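Local coordinates for angiotensin-converting enzyme (Anopheles gambiae, PDB 6S1Z), which probably acts as a zinc-dependent peptidyl dipeptidase of the M2 family, trimming dipeptides from peptide C-termini, and here holds the inhibitor fosinoprilat, at residues A[430-435]-A[496-501]; A[355-360]-A[383-388]; A[241-246]-A[597-602]. All coordinates share one frame; numbering follows the deposited sequence.

Interaction 1. Residues A[430-435]-A[496-501]; sequences VFLPFA and RYFVSY. With KS8 (fosinoprilat), chain C.
Phe-431 reaches from one helix across to Tyr-497 and Tyr-501 of another, and its side chain carries much of the contact. CG stands anti to the backbone N (chi1 179°), which sends the ring across the gap. Phe-431 CB comes first, 4.1 Å from Tyr-501 CE2. Further out, Phe-431 CD2 lies 3.4 Å above the plane of the Tyr-501 ring, over its centre, with the two ring planes inclined at 40°, an oblique pair. CE2 touches both tyrosines, while Phe-431 CZ ends 3.6 Å from Tyr-497 CB, which sits at the edge of the phenylalanine ring. Alongside, Leu-432 CD2 fits between Tyr-501 CB and Phe-498 CE1. The carbonyl O of Leu-432 faces the edge of the Phe-498 ring, 3.3 Å from Phe-498 CD1, and Ala-435 CB meets Phe-498 CB at 3.6 Å. Beyond the apolar seam, Tyr-497 and Tyr-501 both border fosinoprilat, so the packing forms one wall of the inhibitor pocket. The two helical segments run roughly antiparallel at 150°, their axes 8.5 Å apart; helix 204-233 packs on Phe-498, and helix 381-396 lies against Tyr-497 and Ser-500.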
loop_
_atom_site.group_PDB
_atom_site.type_symbol
_atom_site.label_atom_id
_atom_site.label_comp_id
_atom_site.label_asym_id
_atom_site.label_seq_id
_atom_site.Cartn_x
_atom_site.Cartn_y
_atom_site.Cartn_z
ATOM N N VAL A 430 5.530 -4.134 -11.293
ATOM C CA VAL A 430 5.276 -5.466 -10.769
ATOM C C VAL A 430 4.335 -5.450 -9.574
ATOM O O VAL A 430 3.850 -6.507 -9.162
ATOM C CB VAL A 430 6.611 -6.142 -10.390
ATOM C CG1 VAL A 430 7.576 -6.104 -11.568
ATOM C CG2 VAL A 430 7.224 -5.471 -9.172
ATOM N N PHE A 431 4.058 -4.272 -9.013
ATOM C CA PHE A 431 3.206 -4.175 -7.835
ATOM C C PHE A 431 1.725 -4.229 -8.185
ATOM O O PHE A 431 0.913 -4.634 -7.344
ATOM C CB PHE A 431 3.522 -2.881 -7.085
ATOM C CG PHE A 431 2.683 -2.665 -5.863
ATOM C CD1 PHE A 431 2.984 -3.307 -4.675
ATOM C CD2 PHE A 431 1.600 -1.805 -5.898
ATOM C CE1 PHE A 431 2.215 -3.103 -3.548
ATOM C CE2 PHE A 431 0.827 -1.598 -4.775
ATOM C CZ PHE A 431 1.136 -2.246 -3.599
ATOM N N LEU A 432 1.348 -3.833 -9.401
ATOM C CA LEU A 432 -0.065 -3.872 -9.775
ATOM C C LEU A 432 -0.612 -5.289 -9.787
ATOM O O LEU A 432 -1.681 -5.521 -9.195
ATOM C CB LEU A 432 -0.265 -3.189 -11.130
ATOM C CG LEU A 432 -0.128 -1.666 -11.125
ATOM C CD1 LEU A 432 0.977 -1.237 -12.070
ATOM C CD2 LEU A 432 -1.448 -1.008 -11.498
ATOM N N PRO A 433 0.037 -6.271 -10.421
ATOM C CA PRO A 433 -0.469 -7.650 -10.308
ATOM C C PRO A 433 -0.537 -8.130 -8.871
ATOM O O PRO A 433 -1.510 -8.791 -8.485
ATOM C CB PRO A 433 0.537 -8.463 -11.136
ATOM C CG PRO A 433 1.193 -7.471 -12.039
ATOM C CD PRO A 433 1.238 -6.192 -11.269
ATOM N N PHE A 434 0.476 -7.812 -8.062
ATOM C CA PHE A 434 0.466 -8.212 -6.660
ATOM C C PHE A 434 -0.772 -7.673 -5.952
ATOM O O PHE A 434 -1.571 -8.438 -5.400
ATOM C CB PHE A 434 1.742 -7.726 -5.969
ATOM C CG PHE A 434 1.770 -7.994 -4.491
ATOM C CD1 PHE A 434 1.260 -7.070 -3.596
ATOM C CD2 PHE A 434 2.308 -9.172 -3.998
ATOM C CE1 PHE A 434 1.282 -7.315 -2.237
ATOM C CE2 PHE A 434 2.334 -9.424 -2.639
ATOM C CZ PHE A 434 1.820 -8.494 -1.757
ATOM N N ALA A 435 -0.950 -6.350 -5.965
ATOM C CA ALA A 435 -2.102 -5.751 -5.297
ATOM C C ALA A 435 -3.414 -6.322 -5.819
ATOM O O ALA A 435 -4.397 -6.399 -5.074
ATOM C CB ALA A 435 -2.081 -4.232 -5.474
ATOM N N ARG A 496 -7.077 -0.651 -2.747
ATOM C CA ARG A 496 -6.672 0.748 -2.700
ATOM C C ARG A 496 -5.278 0.937 -3.280
ATOM O O ARG A 496 -5.040 1.867 -4.060
ATOM C CB ARG A 496 -6.724 1.246 -1.256
ATOM C CG ARG A 496 -5.874 0.432 -0.292
ATOM C CD ARG A 496 -6.193 0.773 1.150
ATOM N NE ARG A 496 -7.583 0.471 1.481
ATOM C CZ ARG A 496 -8.107 0.596 2.696
ATOM N NH1 ARG A 496 -7.357 1.015 3.705
ATOM N NH2 ARG A 496 -9.384 0.302 2.901
ATOM N N TYR A 497 -4.341 0.059 -2.915
ATOM C CA TYR A 497 -2.984 0.167 -3.439
ATOM C C TYR A 497 -2.946 -0.069 -4.941
ATOM O O TYR A 497 -2.133 0.545 -5.642
ATOM C CB TYR A 497 -2.066 -0.823 -2.726
ATOM C CG TYR A 497 -1.917 -0.546 -1.252
ATOM C CD1 TYR A 497 -2.813 -1.078 -0.336
ATOM C CD2 TYR A 497 -0.887 0.252 -0.776
ATOM C CE1 TYR A 497 -2.686 -0.825 1.012
ATOM C CE2 TYR A 497 -0.752 0.512 0.572
ATOM C CZ TYR A 497 -1.656 -0.029 1.461
ATOM O OH TYR A 497 -1.527 0.224 2.806
ATOM N N PHE A 498 -3.806 -0.950 -5.452
ATOM C CA PHE A 498 -3.872 -1.168 -6.892
ATOM C C PHE A 498 -4.441 0.057 -7.595
ATOM O O PHE A 498 -3.808 0.626 -8.492
ATOM C CB PHE A 498 -4.714 -2.406 -7.202
ATOM C CG PHE A 498 -4.965 -2.608 -8.667
ATOM C CD1 PHE A 498 -4.042 -3.273 -9.456
ATOM C CD2 PHE A 498 -6.120 -2.124 -9.258
ATOM C CE1 PHE A 498 -4.269 -3.455 -10.807
ATOM C CE2 PHE A 498 -6.351 -2.302 -10.607
ATOM C CZ PHE A 498 -5.426 -2.970 -11.382
ATOM N N VAL A 499 -5.646 0.477 -7.198
ATOM C CA VAL A 499 -6.261 1.661 -7.793
ATOM C C VAL A 499 -5.293 2.835 -7.752
ATOM O O VAL A 499 -5.220 3.634 -8.692
ATOM C CB VAL A 499 -7.582 1.994 -7.073
ATOM C CG1 VAL A 499 -8.193 3.265 -7.639
ATOM C CG2 VAL A 499 -8.560 0.835 -7.191
ATOM N N SER A 500 -4.531 2.951 -6.663
ATOM C CA SER A 500 -3.545 4.019 -6.543
ATOM C C SER A 500 -2.572 4.000 -7.716
ATOM O O SER A 500 -2.412 4.999 -8.425
ATOM C CB SER A 500 -2.794 3.880 -5.217
ATOM O OG SER A 500 -1.587 4.619 -5.231
ATOM N N TYR A 501 -1.919 2.859 -7.941
ATOM C CA TYR A 501 -0.923 2.751 -9.002
ATOM C C TYR A 501 -1.516 2.923 -10.393
ATOM O O TYR A 501 -0.757 2.965 -11.368
ATOM C CB TYR A 501 -0.205 1.405 -8.900
ATOM C CG TYR A 501 0.956 1.425 -7.935
ATOM C CD1 TYR A 501 0.759 1.675 -6.583
ATOM C CD2 TYR A 501 2.252 1.197 -8.374
ATOM C CE1 TYR A 501 1.819 1.699 -5.698
ATOM C CE2 TYR A 501 3.317 1.217 -7.498
ATOM C CZ TYR A 501 3.096 1.468 -6.163
ATOM O OH TYR A 501 4.159 1.487 -5.292
HETATM C C04 KS8 C . -0.558 1.577 6.142
HETATM C C05 KS8 C . -2.147 1.577 6.095
HETATM C C06 KS8 C . -2.779 0.812 7.329
HETATM C C07 KS8 C . -3.330 1.770 8.394
HETATM C C08 KS8 C . -3.965 0.990 9.636
HETATM C C09 KS8 C . -5.284 0.556 9.582
HETATM C C10 KS8 C . -5.834 -0.123 10.660
HETATM C C11 KS8 C . -5.054 -0.373 11.810
HETATM C C12 KS8 C . -3.751 0.055 11.862
HETATM C C13 KS8 C . -3.192 0.741 10.777
HETATM C C14 KS8 C . 1.762 1.697 4.264
HETATM C C15 KS8 C . 1.506 0.433 3.371
HETATM C C18 KS8 C . 3.666 0.649 2.043
HETATM C C19 KS8 C . 3.927 0.404 0.514
HETATM C C20 KS8 C . 2.905 -0.725 0.154
HETATM C C21 KS8 C . 2.405 -1.204 1.349
HETATM C C22 KS8 C . 3.221 -2.369 1.875
HETATM C C25 KS8 C . 3.689 1.607 -0.308
HETATM C C26 KS8 C . 4.633 2.755 0.135
HETATM C C27 KS8 C . 6.078 2.601 -0.346
HETATM C C28 KS8 C . 6.123 2.474 -1.856
HETATM C C29 KS8 C . 5.306 1.252 -2.292
HETATM C C30 KS8 C . 3.851 1.321 -1.804
HETATM N N17 KS8 C . 2.511 0.025 2.327
HETATM O O01 KS8 C . -0.749 2.419 3.554
HETATM O O03 KS8 C . 0.418 3.993 5.095
HETATM O O16 KS8 C . 0.513 -0.205 3.525
HETATM O O23 KS8 C . 4.421 -2.192 2.270
HETATM O O24 KS8 C . 2.730 -3.466 1.921
HETATM P P02 KS8 C . 0.172 2.500 4.705
#

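Interaction 2. Residues A[355-360]-A[383-388]; sequences VHHELG and FHEAVG. With ZN (zinc ion), chain D; KS8 (fosinoprilat), chain C.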
loop_
_atom_site.group_PDB
_atom_site.type_symbol
_atom_site.label_atom_id
_atom_site.label_comp_id
_atom_site.label_asym_id
_atom_site.label_seq_id
_atom_site.Cartn_x
_atom_site.Cartn_y
_atom_site.Cartn_z
ATOM N N VAL A 355 8.125 7.297 3.301
ATOM C CA VAL A 355 7.749 8.528 3.989
ATOM C C VAL A 355 6.690 9.276 3.189
ATOM O O VAL A 355 5.640 9.659 3.716
ATOM C CB VAL A 355 8.991 9.404 4.233
ATOM C CG1 VAL A 355 8.602 10.709 4.908
ATOM C CG2 VAL A 355 10.022 8.653 5.067
ATOM N N HIS A 356 6.949 9.484 1.894
ATOM C CA HIS A 356 6.024 10.252 1.066
ATOM C C HIS A 356 4.645 9.608 1.037
ATOM O O HIS A 356 3.625 10.308 1.063
ATOM C CB HIS A 356 6.580 10.386 -0.350
ATOM C CG HIS A 356 7.912 11.066 -0.411
ATOM N ND1 HIS A 356 9.069 10.473 0.046
ATOM C CD2 HIS A 356 8.269 12.288 -0.870
ATOM C CE1 HIS A 356 10.084 11.300 -0.133
ATOM N NE2 HIS A 356 9.626 12.409 -0.686
ATOM N N HIS A 357 4.590 8.276 0.979
ATOM C CA HIS A 357 3.300 7.598 1.012
ATOM C C HIS A 357 2.551 7.906 2.303
ATOM O O HIS A 357 1.342 8.167 2.282
ATOM C CB HIS A 357 3.489 6.091 0.860
ATOM C CG HIS A 357 2.231 5.312 1.066
ATOM N ND1 HIS A 357 1.247 5.219 0.106
ATOM C CD2 HIS A 357 1.786 4.606 2.132
ATOM C CE1 HIS A 357 0.255 4.478 0.568
ATOM N NE2 HIS A 357 0.558 4.094 1.794
ATOM N N GLU A 358 3.252 7.876 3.438
ATOM C CA GLU A 358 2.614 8.199 4.708
ATOM C C GLU A 358 2.238 9.675 4.774
ATOM O O GLU A 358 1.158 10.025 5.263
ATOM C CB GLU A 358 3.540 7.830 5.867
ATOM C CG GLU A 358 3.958 6.366 5.890
ATOM C CD GLU A 358 2.788 5.424 6.084
ATOM O OE1 GLU A 358 1.682 5.904 6.409
ATOM O OE2 GLU A 358 2.974 4.201 5.913
ATOM N N LEU A 359 3.117 10.555 4.287
ATOM C CA LEU A 359 2.814 11.982 4.290
ATOM C C LEU A 359 1.606 12.291 3.415
ATOM O O LEU A 359 0.797 13.166 3.746
ATOM C CB LEU A 359 4.034 12.775 3.823
ATOM C CG LEU A 359 5.265 12.692 4.727
ATOM C CD1 LEU A 359 6.450 13.363 4.061
ATOM C CD2 LEU A 359 4.995 13.319 6.086
ATOM N N GLY A 360 1.469 11.587 2.288
ATOM C CA GLY A 360 0.281 11.751 1.468
ATOM C C GLY A 360 -0.996 11.445 2.223
ATOM O O GLY A 360 -2.039 12.050 1.958
ATOM N N PHE A 383 -7.641 7.044 -3.854
ATOM C CA PHE A 383 -7.108 8.397 -3.731
ATOM C C PHE A 383 -6.140 8.498 -2.560
ATOM O O PHE A 383 -5.025 9.012 -2.700
ATOM C CB PHE A 383 -8.252 9.399 -3.559
ATOM C CG PHE A 383 -9.049 9.640 -4.810
ATOM C CD1 PHE A 383 -10.040 8.757 -5.199
ATOM C CD2 PHE A 383 -8.814 10.760 -5.591
ATOM C CE1 PHE A 383 -10.778 8.980 -6.345
ATOM C CE2 PHE A 383 -9.551 10.989 -6.738
ATOM C CZ PHE A 383 -10.533 10.097 -7.116
ATOM N N HIS A 384 -6.554 7.997 -1.394
ATOM C CA HIS A 384 -5.751 8.123 -0.184
ATOM C C HIS A 384 -4.337 7.600 -0.404
ATOM O O HIS A 384 -3.350 8.314 -0.189
ATOM C CB HIS A 384 -6.431 7.373 0.963
ATOM C CG HIS A 384 -6.667 8.213 2.179
ATOM N ND1 HIS A 384 -5.756 9.141 2.634
ATOM C CD2 HIS A 384 -7.717 8.268 3.034
ATOM C CE1 HIS A 384 -6.229 9.726 3.719
ATOM N NE2 HIS A 384 -7.419 9.216 3.982
ATOM N N GLU A 385 -4.222 6.343 -0.838
ATOM C CA GLU A 385 -2.906 5.748 -1.039
ATOM C C GLU A 385 -2.136 6.463 -2.140
ATOM O O GLU A 385 -0.901 6.520 -2.101
ATOM C CB GLU A 385 -3.037 4.264 -1.390
ATOM C CG GLU A 385 -4.090 3.489 -0.608
ATOM C CD GLU A 385 -3.850 3.492 0.890
ATOM O OE1 GLU A 385 -4.713 4.010 1.629
ATOM O OE2 GLU A 385 -2.799 2.978 1.328
ATOM N N ALA A 386 -2.845 7.016 -3.125
ATOM C CA ALA A 386 -2.186 7.551 -4.311
ATOM C C ALA A 386 -1.444 8.845 -4.004
ATOM O O ALA A 386 -0.356 9.080 -4.542
ATOM C CB ALA A 386 -3.212 7.777 -5.420
ATOM N N VAL A 387 -2.012 9.691 -3.139
ATOM C CA VAL A 387 -1.477 11.036 -2.928
ATOM C C VAL A 387 0.032 10.986 -2.728
ATOM O O VAL A 387 0.802 11.610 -3.468
ATOM C CB VAL A 387 -2.171 11.713 -1.734
ATOM C CG1 VAL A 387 -1.622 13.119 -1.529
ATOM C CG2 VAL A 387 -3.678 11.748 -1.938
ATOM N N GLY A 388 0.478 10.235 -1.721
ATOM C CA GLY A 388 1.897 10.207 -1.409
ATOM C C GLY A 388 2.744 9.703 -2.562
ATOM O O GLY A 388 3.806 10.260 -2.852
HETATM ZN ZN ZN D . -1.373 4.017 2.211
HETATM C C04 KS8 C . -0.558 1.577 6.142
HETATM C C05 KS8 C . -2.147 1.577 6.095
HETATM C C06 KS8 C . -2.779 0.812 7.329
HETATM C C07 KS8 C . -3.330 1.770 8.394
HETATM C C08 KS8 C . -3.965 0.990 9.636
HETATM C C09 KS8 C . -5.284 0.556 9.582
HETATM C C10 KS8 C . -5.834 -0.123 10.660
HETATM C C11 KS8 C . -5.054 -0.373 11.810
HETATM C C12 KS8 C . -3.751 0.055 11.862
HETATM C C13 KS8 C . -3.192 0.741 10.777
HETATM C C14 KS8 C . 1.762 1.697 4.264
HETATM C C15 KS8 C . 1.506 0.433 3.371
HETATM C C18 KS8 C . 3.666 0.649 2.043
HETATM C C19 KS8 C . 3.927 0.404 0.514
HETATM C C20 KS8 C . 2.905 -0.725 0.154
HETATM C C21 KS8 C . 2.405 -1.204 1.349
HETATM C C22 KS8 C . 3.221 -2.369 1.875
HETATM C C25 KS8 C . 3.689 1.607 -0.308
HETATM C C26 KS8 C . 4.633 2.755 0.135
HETATM C C27 KS8 C . 6.078 2.601 -0.346
HETATM C C28 KS8 C . 6.123 2.474 -1.856
HETATM C C29 KS8 C . 5.306 1.252 -2.292
HETATM C C30 KS8 C . 3.851 1.321 -1.804
HETATM N N17 KS8 C . 2.511 0.025 2.327
HETATM O O01 KS8 C . -0.749 2.419 3.554
HETATM O O03 KS8 C . 0.418 3.993 5.095
HETATM O O16 KS8 C . 0.513 -0.205 3.525
HETATM O O23 KS8 C . 4.421 -2.192 2.270
HETATM O O24 KS8 C . 2.730 -3.466 1.921
HETATM P P02 KS8 C . 0.172 2.500 4.705
#
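Two different torsions bring His-357 and Glu-385 to the zinc ion: the histidine CG lies anti to the backbone N (chi1 172°), whereas the glutamate CG stands beside its own N and the chain then bends at chi2. This is the zinc site of a gluzincin, with the HExxH signature on helix 349-368 and the third protein ligand, Glu-385, on helix 381-396. His-357 NE2 and Glu-385 OE2 each bind the zinc at 2.0 Å, the imidazole and carboxylate planes being turned 60° apart; His-361 supplies the remaining protein ligand. Fosinoprilat adds its phosphinate oxygen O01, 2.2 Å from the metal. Its other phosphinate oxygen, O03, lies 2.6 Å from Glu-358 OE1. Glu-358 is the glutamate of HExxH, which acts as general base in related gluzincins and probably does so here. The ring of His-357 has inhibitor atom C25 over one face, and at its edge ND1 gives a weak, bent hydrogen bond to the backbone O of Glu-385, which may add a little to the hold that the zinc bond at NE2 has on the ring. Behind the metal the helices come very close, their axes 6.8 Å apart at 132°. Two glycines face one another there, Gly-360 and Gly-388, and neither has a side chain to hold the backbones apart. Val-387 packs beside them, its CG1 lying 3.7 Å from the carbonyl O of Gly-360.

Interaction 3. Residues A[241-246]-A[597-602]; sequences TGPIPM and TDSQKC
A loop-to-loop contact, partly buried and made by one backbone hydrogen bond, a water bridge and a proline ring, brings Thr-597 and Ser-599 of the C-terminal tail against Thr-241 and Pro-243 at the outside of the protein. The direct hydrogen bond runs from Thr-597 N to Thr-241 O at 3.0 Å, with an N-H...O angle of 161°, and the donor stands nearly in line with the C=O bond. A water bridges the same end, hydrogen-bonded to Thr-241 OG1 (2.7 Å) and Thr-597 OG1 (3.2 Å), so that the two threonine hydroxyls are linked through it. The hydroxyl of Thr-597 sits between the backbone N and the carbonyl carbon (chi1 62°), a position that turns OG1 toward the water and the Gly-242 backbone. Next along, the ring of Pro-243 lies against the tail and crosses the Thr-597 side chain at about a right angle. Pro-243 CD approaches Thr-597 O to 3.2 Å, while its CG rests 3.9 Å from Ser-599 CB. Following Pro-243, the chain enters the short strand 244-245, which pairs in parallel with strand 469-470 in this largely helical peptidase fold, and the tail is tied to that second strand too, Ser-599 OG being hydrogen-bonded to Glu-470. Helix 455-467 lies beneath both segments, Ser-464 touching Pro-243 as well as Ser-599, and its Cys-457 anchors Cys-602, at the end of the segment, by a disulfide. Within the tail, Lys-601 N forms a weak hydrogen bond with Ser-599 OG at 3.4 Å.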
loop_
_atom_site.group_PDB
_atom_site.type_symbol
_atom_site.label_atom_id
_atom_site.label_comp_id
_atom_site.label_asym_id
_atom_site.label_seq_id
_atom_site.Cartn_x
_atom_site.Cartn_y
_atom_site.Cartn_z
ATOM N N THR A 241 11.502 -21.591 -17.532
ATOM C CA THR A 241 10.124 -21.722 -17.977
ATOM C C THR A 241 9.113 -21.733 -16.841
ATOM O O THR A 241 7.908 -21.658 -17.112
ATOM C CB THR A 241 9.954 -23.008 -18.798
ATOM O OG1 THR A 241 10.368 -24.135 -18.013
ATOM C CG2 THR A 241 10.788 -22.938 -20.072
ATOM N N GLY A 242 9.557 -21.825 -15.589
ATOM C CA GLY A 242 8.656 -21.858 -14.462
ATOM C C GLY A 242 8.614 -20.542 -13.711
ATOM O O GLY A 242 9.432 -19.644 -13.936
ATOM N N PRO A 243 7.650 -20.402 -12.801
ATOM C CA PRO A 243 7.565 -19.176 -12.000
ATOM C C PRO A 243 8.853 -18.909 -11.236
ATOM O O PRO A 243 9.651 -19.810 -10.966
ATOM C CB PRO A 243 6.398 -19.453 -11.045
ATOM C CG PRO A 243 5.567 -20.471 -11.753
ATOM C CD PRO A 243 6.541 -21.328 -12.512
ATOM N N ILE A 244 9.046 -17.645 -10.887
ATOM C CA ILE A 244 10.279 -17.215 -10.224
ATOM C C ILE A 244 10.169 -17.517 -8.732
ATOM O O ILE A 244 9.159 -17.154 -8.110
ATOM C CB ILE A 244 10.525 -15.726 -10.460
ATOM C CG1 ILE A 244 10.510 -15.403 -11.956
ATOM C CG2 ILE A 244 11.857 -15.307 -9.851
ATOM C CD1 ILE A 244 10.614 -13.919 -12.262
ATOM N N PRO A 245 11.168 -18.165 -8.121
ATOM C CA PRO A 245 11.174 -18.274 -6.657
ATOM C C PRO A 245 11.133 -16.902 -6.002
ATOM O O PRO A 245 12.087 -16.125 -6.109
ATOM C CB PRO A 245 12.486 -19.011 -6.361
ATOM C CG PRO A 245 12.789 -19.759 -7.609
ATOM C CD PRO A 245 12.294 -18.895 -8.731
ATOM N N MET A 246 10.029 -16.600 -5.316
ATOM C CA MET A 246 9.788 -15.247 -4.832
ATOM C C MET A 246 10.835 -14.784 -3.829
ATOM O O MET A 246 11.009 -13.574 -3.651
ATOM C CB MET A 246 8.397 -15.164 -4.200
ATOM C CG MET A 246 8.247 -15.979 -2.928
ATOM S SD MET A 246 6.527 -16.188 -2.436
ATOM C CE MET A 246 5.961 -14.491 -2.378
ATOM N N THR A 597 4.937 -21.763 -16.831
ATOM C CA THR A 597 4.073 -22.884 -16.509
ATOM C C THR A 597 3.446 -22.676 -15.134
ATOM O O THR A 597 3.919 -21.875 -14.324
ATOM C CB THR A 597 4.861 -24.194 -16.525
ATOM O OG1 THR A 597 5.881 -24.150 -15.519
ATOM C CG2 THR A 597 5.508 -24.414 -17.882
ATOM N N ASP A 598 2.366 -23.406 -14.876
ATOM C CA ASP A 598 1.742 -23.348 -13.562
ATOM C C ASP A 598 2.745 -23.753 -12.488
ATOM O O ASP A 598 3.673 -24.530 -12.729
ATOM C CB ASP A 598 0.514 -24.257 -13.508
ATOM C CG ASP A 598 -0.665 -23.690 -14.269
ATOM O OD1 ASP A 598 -0.460 -22.758 -15.079
ATOM O OD2 ASP A 598 -1.799 -24.168 -14.048
ATOM N N SER A 599 2.555 -23.207 -11.291
ATOM C CA SER A 599 3.438 -23.507 -10.175
ATOM C C SER A 599 3.045 -24.829 -9.535
ATOM O O SER A 599 1.859 -25.131 -9.373
ATOM C CB SER A 599 3.386 -22.388 -9.134
ATOM O OG SER A 599 4.259 -22.662 -8.050
ATOM N N GLN A 600 4.053 -25.620 -9.171
ATOM C CA GLN A 600 3.847 -26.888 -8.484
ATOM C C GLN A 600 4.303 -26.828 -7.032
ATOM O O GLN A 600 4.558 -27.870 -6.420
ATOM C CB GLN A 600 4.575 -28.010 -9.225
ATOM C CG GLN A 600 4.152 -28.163 -10.673
ATOM C CD GLN A 600 4.819 -29.343 -11.353
ATOM O OE1 GLN A 600 5.818 -29.871 -10.865
ATOM N NE2 GLN A 600 4.266 -29.765 -12.483
ATOM N N LYS A 601 4.410 -25.625 -6.468
ATOM C CA LYS A 601 4.876 -25.437 -5.099
ATOM C C LYS A 601 3.738 -25.435 -4.085
ATOM O O LYS A 601 3.853 -24.797 -3.030
ATOM C CB LYS A 601 5.685 -24.142 -4.998
ATOM C CG LYS A 601 7.060 -24.210 -5.652
ATOM C CD LYS A 601 7.983 -25.168 -4.911
ATOM C CE LYS A 601 9.413 -25.080 -5.421
ATOM N NZ LYS A 601 9.516 -25.388 -6.873
ATOM N N CYS A 602 2.639 -26.128 -4.377
ATOM C CA CYS A 602 1.570 -26.311 -3.398
ATOM C C CYS A 602 0.807 -27.576 -3.753
ATOM O O CYS A 602 0.264 -27.685 -4.857
ATOM C CB CYS A 602 0.634 -25.105 -3.363
ATOM S SG CYS A 602 -0.259 -24.940 -1.800
HETATM O O HOH W 1 8.979 -24.809 -15.845
#

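How the interactions relate
Interactions 1 and 2 are both buried helix-helix contacts, and they adjoin: Ser-500 and Tyr-497 of helix 495-514 pack on Ala-386 and Glu-385 of helix 381-396, and both contacts border fosinoprilat. Their chemistry differs, however. Interaction 1 relies on aromatic and aliphatic packing, whereas interaction 2 combines metal coordination with a close glycine-to-glycine approach. Interaction 3 lies nearer the surface, its centre about 33 Å from that of interaction 2, and depends on a backbone bond, a bridging water and a proline. In sequence it encloses the other two, and helix 455-467 touches the segments of both interaction 1 and interaction 3.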